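Local coordinates for putative two-component sensor histidine kinase protein (Sinorhizobium meliloti, PDB 3HCY) that probably autophosphorylates on histidine at the expense of ATP as a two-component sensor kinase, this piece being its GAF domain, at residues V7-L12 with A39-S44; P66-N71 with G94-V99. All blocks are in the same frame, centred on the assembly; numbering follows the deposited sequence.

Contact 1: V7-L12 with A39-S44; sequences VYEATL and AARGLS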
loop_
_atom_site.group_PDB
_atom_site.type_symbol
_atom_site.label_atom_id
_atom_site.label_comp_id
_atom_site.label_asym_id
_atom_site.label_seq_id
_atom_site.Cartn_x
_atom_site.Cartn_y
_atom_site.Cartn_z
ATOM N N VAL A 7 4.698 -7.494 6.517
ATOM C CA VAL A 7 4.419 -6.436 5.568
ATOM C C VAL A 7 4.524 -6.998 4.165
ATOM O O VAL A 7 3.752 -6.614 3.270
ATOM C CB VAL A 7 5.335 -5.217 5.672
ATOM C CG1 VAL A 7 4.916 -4.219 4.629
ATOM C CG2 VAL A 7 5.290 -4.574 7.059
ATOM N N TYR A 8 5.470 -7.925 3.964
ATOM C CA TYR A 8 5.619 -8.567 2.634
ATOM C C TYR A 8 4.396 -9.421 2.280
ATOM O O TYR A 8 3.835 -9.282 1.199
ATOM C CB TYR A 8 6.866 -9.445 2.566
ATOM C CG TYR A 8 8.211 -8.742 2.746
ATOM C CD1 TYR A 8 8.417 -7.435 2.357
ATOM C CD2 TYR A 8 9.285 -9.425 3.276
ATOM C CE1 TYR A 8 9.651 -6.825 2.525
ATOM C CE2 TYR A 8 10.495 -8.839 3.433
ATOM C CZ TYR A 8 10.681 -7.551 3.049
ATOM O OH TYR A 8 11.915 -6.997 3.227
ATOM N N GLU A 9 3.986 -10.301 3.187
ATOM C CA GLU A 9 2.784 -11.093 2.960
ATOM C C GLU A 9 1.481 -10.246 2.727
ATOM O O GLU A 9 0.655 -10.593 1.835
ATOM C CB GLU A 9 2.575 -12.103 4.102
ATOM C CG GLU A 9 3.598 -13.209 4.226
ATOM C CD GLU A 9 4.011 -13.907 2.886
ATOM O OE1 GLU A 9 3.182 -14.522 2.133
ATOM O OE2 GLU A 9 5.234 -13.856 2.581
ATOM N N ALA A 10 1.320 -9.159 3.500
ATOM C CA ALA A 10 0.188 -8.219 3.328
ATOM C C ALA A 10 0.208 -7.622 1.925
ATOM O O ALA A 10 -0.872 -7.373 1.297
ATOM C CB ALA A 10 0.241 -7.041 4.415
ATOM N N THR A 11 1.434 -7.349 1.448
ATOM C CA THR A 11 1.556 -6.693 0.168
ATOM C C THR A 11 1.139 -7.685 -0.891
ATOM O O THR A 11 0.406 -7.368 -1.819
ATOM C CB THR A 11 2.956 -6.239 -0.142
ATOM O OG1 THR A 11 3.413 -5.323 0.846
ATOM C CG2 THR A 11 2.952 -5.553 -1.415
ATOM N N LEU A 12 1.620 -8.904 -0.735
ATOM C CA LEU A 12 1.289 -9.961 -1.644
ATOM C C LEU A 12 -0.254 -10.164 -1.601
ATOM O O LEU A 12 -0.900 -10.404 -2.648
ATOM C CB LEU A 12 2.099 -11.243 -1.280
ATOM C CG LEU A 12 3.655 -11.293 -1.397
ATOM C CD1 LEU A 12 4.257 -12.589 -0.856
ATOM C CD2 LEU A 12 4.210 -10.961 -2.836
ATOM N N ALA A 39 10.228 -12.437 -0.862
ATOM C CA ALA A 39 8.875 -13.001 -0.725
ATOM C C ALA A 39 8.285 -13.297 -2.072
ATOM O O ALA A 39 8.671 -12.636 -3.060
ATOM C CB ALA A 39 7.929 -12.020 0.057
ATOM N N ALA A 40 7.339 -14.251 -2.122
ATOM C CA ALA A 40 6.788 -14.678 -3.413
ATOM C C ALA A 40 5.602 -15.598 -3.319
ATOM O O ALA A 40 5.463 -16.327 -2.361
ATOM C CB ALA A 40 7.895 -15.331 -4.269
ATOM N N ARG A 41 4.717 -15.547 -4.312
ATOM C CA ARG A 41 3.868 -16.701 -4.625
ATOM C C ARG A 41 3.444 -16.746 -6.057
ATOM O O ARG A 41 3.439 -15.719 -6.673
ATOM C CB ARG A 41 2.605 -16.662 -3.782
ATOM C CG ARG A 41 1.936 -15.373 -3.530
ATOM C CD ARG A 41 1.402 -15.435 -2.039
ATOM N NE ARG A 41 0.415 -14.407 -1.631
ATOM C CZ ARG A 41 0.247 -13.907 -0.401
ATOM N NH1 ARG A 41 1.028 -14.226 0.615
ATOM N NH2 ARG A 41 -0.692 -13.003 -0.217
ATOM N N GLY A 42 3.090 -17.868 -6.658
ATOM C CA GLY A 42 3.689 -19.144 -6.543
ATOM C C GLY A 42 4.725 -19.119 -7.698
ATOM O O GLY A 42 4.438 -19.472 -8.820
ATOM N N LEU A 43 5.883 -18.529 -7.408
ATOM C CA LEU A 43 7.118 -18.859 -8.065
ATOM C C LEU A 43 7.693 -20.059 -7.322
ATOM O O LEU A 43 7.534 -20.200 -6.097
ATOM C CB LEU A 43 8.128 -17.694 -7.953
ATOM C CG LEU A 43 7.665 -16.398 -8.640
ATOM C CD1 LEU A 43 8.719 -15.300 -8.583
ATOM C CD2 LEU A 43 7.218 -16.665 -10.085
ATOM N N SER A 44 8.399 -20.904 -8.067
ATOM C CA SER A 44 9.174 -21.958 -7.442
ATOM C C SER A 44 10.561 -21.385 -7.035
ATOM O O SER A 44 11.067 -20.405 -7.629
ATOM C CB SER A 44 9.351 -23.102 -8.416
ATOM O OG SER A 44 10.250 -22.651 -9.396
#

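Contact 2: P66-N71 with G94-V99; sequences PIFVEN and GFFPLV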
loop_
_atom_site.group_PDB
_atom_site.type_symbol
_atom_site.label_atom_id
_atom_site.label_comp_id
_atom_site.label_asym_id
_atom_site.label_seq_id
_atom_site.Cartn_x
_atom_site.Cartn_y
_atom_site.Cartn_z
ATOM N N PRO A 66 8.216 1.921 -14.436
ATOM C CA PRO A 66 7.781 0.560 -14.588
ATOM C C PRO A 66 8.123 -0.010 -15.966
ATOM O O PRO A 66 8.183 0.724 -16.953
ATOM C CB PRO A 66 6.267 0.676 -14.405
ATOM C CG PRO A 66 6.069 1.966 -13.635
ATOM C CD PRO A 66 7.079 2.841 -14.251
ATOM N N ILE A 67 8.372 -1.307 -16.025
ATOM C CA ILE A 67 8.678 -1.981 -17.281
ATOM C C ILE A 67 7.618 -3.056 -17.479
ATOM O O ILE A 67 7.294 -3.767 -16.541
ATOM C CB ILE A 67 10.116 -2.672 -17.274
ATOM C CG1 ILE A 67 11.280 -1.689 -16.943
ATOM C CG2 ILE A 67 10.376 -3.423 -18.582
ATOM C CD1 ILE A 67 11.040 -0.132 -17.279
ATOM N N PHE A 68 7.079 -3.190 -18.686
ATOM C CA PHE A 68 6.062 -4.212 -18.934
ATOM C C PHE A 68 6.533 -5.126 -20.010
ATOM O O PHE A 68 7.202 -4.679 -20.913
ATOM C CB PHE A 68 4.745 -3.551 -19.293
ATOM C CG PHE A 68 4.337 -2.579 -18.287
ATOM C CD1 PHE A 68 3.765 -2.988 -17.127
ATOM C CD2 PHE A 68 4.648 -1.267 -18.414
ATOM C CE1 PHE A 68 3.423 -2.061 -16.113
ATOM C CE2 PHE A 68 4.319 -0.344 -17.425
ATOM C CZ PHE A 68 3.711 -0.747 -16.273
ATOM N N VAL A 69 6.214 -6.408 -19.879
ATOM C CA VAL A 69 6.500 -7.431 -20.879
ATOM C C VAL A 69 5.209 -8.225 -21.108
ATOM O O VAL A 69 4.794 -9.069 -20.312
ATOM C CB VAL A 69 7.609 -8.372 -20.391
ATOM C CG1 VAL A 69 7.710 -9.628 -21.274
ATOM C CG2 VAL A 69 8.923 -7.639 -20.285
ATOM N N GLU A 70 4.583 -7.970 -22.228
ATOM C CA GLU A 70 3.247 -8.485 -22.482
ATOM C C GLU A 70 3.258 -9.904 -22.986
ATOM O O GLU A 70 2.331 -10.663 -22.707
ATOM C CB GLU A 70 2.540 -7.585 -23.489
ATOM C CG GLU A 70 2.279 -6.230 -22.891
ATOM C CD GLU A 70 1.653 -5.288 -23.861
ATOM O OE1 GLU A 70 1.597 -5.647 -25.085
ATOM O OE2 GLU A 70 1.236 -4.188 -23.392
ATOM N N ASN A 71 4.284 -10.225 -23.773
ATOM C CA ASN A 71 4.540 -11.582 -24.231
ATOM C C ASN A 71 6.000 -11.802 -24.151
ATOM O O ASN A 71 6.763 -11.013 -24.716
ATOM C CB ASN A 71 4.128 -11.745 -25.661
ATOM C CG ASN A 71 3.913 -13.166 -26.024
ATOM O OD1 ASN A 71 4.765 -14.029 -25.770
ATOM N ND2 ASN A 71 2.764 -13.439 -26.642
ATOM N N GLY A 94 5.450 -7.778 -15.067
ATOM C CA GLY A 94 5.422 -6.364 -14.725
ATOM C C GLY A 94 6.444 -6.101 -13.650
ATOM O O GLY A 94 6.431 -6.754 -12.603
ATOM N N PHE A 95 7.324 -5.150 -13.926
ATOM C CA PHE A 95 8.324 -4.721 -12.970
ATOM C C PHE A 95 8.032 -3.311 -12.444
ATOM O O PHE A 95 8.016 -2.369 -13.199
ATOM C CB PHE A 95 9.703 -4.632 -13.614
ATOM C CG PHE A 95 10.148 -5.858 -14.361
ATOM C CD1 PHE A 95 11.190 -6.640 -13.862
ATOM C CD2 PHE A 95 9.616 -6.167 -15.621
ATOM C CE1 PHE A 95 11.651 -7.729 -14.565
ATOM C CE2 PHE A 95 10.075 -7.267 -16.336
ATOM C CZ PHE A 95 11.084 -8.044 -15.809
ATOM N N PHE A 96 7.860 -3.185 -11.142
ATOM C CA PHE A 96 7.578 -1.923 -10.523
ATOM C C PHE A 96 8.648 -1.685 -9.485
ATOM O O PHE A 96 8.762 -2.455 -8.551
ATOM C CB PHE A 96 6.217 -1.954 -9.863
ATOM C CG PHE A 96 5.146 -2.485 -10.753
ATOM C CD1 PHE A 96 4.443 -1.635 -11.584
ATOM C CD2 PHE A 96 4.882 -3.857 -10.803
ATOM C CE1 PHE A 96 3.483 -2.134 -12.423
ATOM C CE2 PHE A 96 3.910 -4.372 -11.645
ATOM C CZ PHE A 96 3.216 -3.512 -12.455
ATOM N N PRO A 97 9.454 -0.639 -9.682
ATOM C CA PRO A 97 10.565 -0.269 -8.867
ATOM C C PRO A 97 10.178 0.045 -7.449
ATOM O O PRO A 97 9.165 0.656 -7.250
ATOM C CB PRO A 97 11.058 1.043 -9.514
ATOM C CG PRO A 97 10.458 1.145 -10.827
ATOM C CD PRO A 97 9.453 0.072 -10.980
ATOM N N LEU A 98 10.994 -0.346 -6.483
ATOM C CA LEU A 98 10.807 0.071 -5.101
ATOM C C LEU A 98 11.886 1.054 -4.776
ATOM O O LEU A 98 13.068 0.743 -4.900
ATOM C CB LEU A 98 10.909 -1.087 -4.128
ATOM C CG LEU A 98 9.752 -2.049 -4.273
ATOM C CD1 LEU A 98 9.827 -3.143 -3.204
ATOM C CD2 LEU A 98 8.446 -1.261 -4.226
ATOM N N VAL A 99 11.475 2.217 -4.295
ATOM C CA VAL A 99 12.353 3.347 -4.067
ATOM C C VAL A 99 12.213 4.006 -2.704
ATOM O O VAL A 99 11.124 4.178 -2.223
ATOM C CB VAL A 99 11.993 4.423 -5.036
ATOM C CG1 VAL A 99 12.730 5.647 -4.724
ATOM C CG2 VAL A 99 12.275 3.984 -6.402
#

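Contact 1: V7-L12 with A39-S44
Ala39 opens the contact by setting its methyl against helix 5-19: Ala39 CB lies 3.7 Å from Tyr8 CB and 3.8 Å from Leu12 CD1, in the hollow between two residues one helical turn apart. The Tyr8 ring carries on past it to strand 23-29 and to Leu133 of helix 120-146. Ala40 points its methyl away from the helix and meets it through the backbone, where Leu12 CD1 packs 3.7 Å from Ala40 N. The strand is an outermost one of the antiparallel GAF sheet, and the helix packs against it, the two short axes 32° apart in direction. Arg41 turns back to the helix side, its CG set between the backbone N and the carbonyl carbon (chi1 39°) and its chain bent at chi2, and brings its guanidinium against the Glu9-Leu12 turn of segment 7-12. Leu12 CB sits over the centre of that flat group, 3.3 Å above its plane, while Glu9 OE1 comes in at the edge and forms a salt bridge with Arg41 NH1 (2.7 Å). Carboxylate and guanidinium are twisted 51° apart, so the pairing is not coplanar. Asp13 takes Arg41 NH2 in a second salt bridge, and Arg139 of the second subunit packs against both Glu9 and Arg41.

Contact 2: P66-N71 with G94-V99
Antiparallel strand pairing joins Ile67 and Phe68 to Phe95 and Gly94 at one margin of the GAF sheet, where the short strand 67-69 is outermost and strand 92-99 lies just inside it. Ile67 and Phe95 form a hydrogen-bonded pair: Ile67 N gives to Phe95 O and Phe95 N to Ile67 O, both at 3.0 Å, the second almost straight at 177°. Phe68 and Gly94 follow as a non-hydrogen-bonded pair. On the face with Ile67, the Phe95 ring turns its edge to the neighbouring strand, with Ile67 O in the ring plane 3.5 Å from Phe95 CD2; Val69 CG2 lies at the same edge, near CE2, and Ile67 CB is 3.9 Å from Phe95 CD2. Pro56 and Trp57 pack against Phe95 from a loop. On the opposite face, Phe68, its CG anti to the carbonyl carbon (chi1 -54°), brings CE1 to 3.7 Å from Phe96 CE1, the rings inclined at 70°. Pro66 CB adds to this patch 4.1 Å from Phe96 CD1, and helix 120-146 covers it through Ile123, Ala126 and Leu127. The pairing thus satisfies the N-H and C=O groups of Ile67 and Phe95, while the side chains meet mainly by apolar contact, with one carbonyl oxygen at the Phe95 ring edge.

How the contacts relate
Both contacts reach the same antiparallel sheet, through its two outermost strands within the chain, 35-41 and 67-69, on opposite sides of the chain's centre; their own centres lie about 16 Å apart and they do not touch. Contact 1 is a surface contact that lays a helix over a strand, and it combines a small apolar patch with a charged cluster next to the second subunit. Contact 2 is partly buried and joins strand to strand, with main-chain hydrogen bonds and aromatic packing but no charged pair, and no other chain of the assembly reaches it. Helix 120-146 links the two, touching Tyr8 in contact 1 and Phe68 and Phe96 in contact 2.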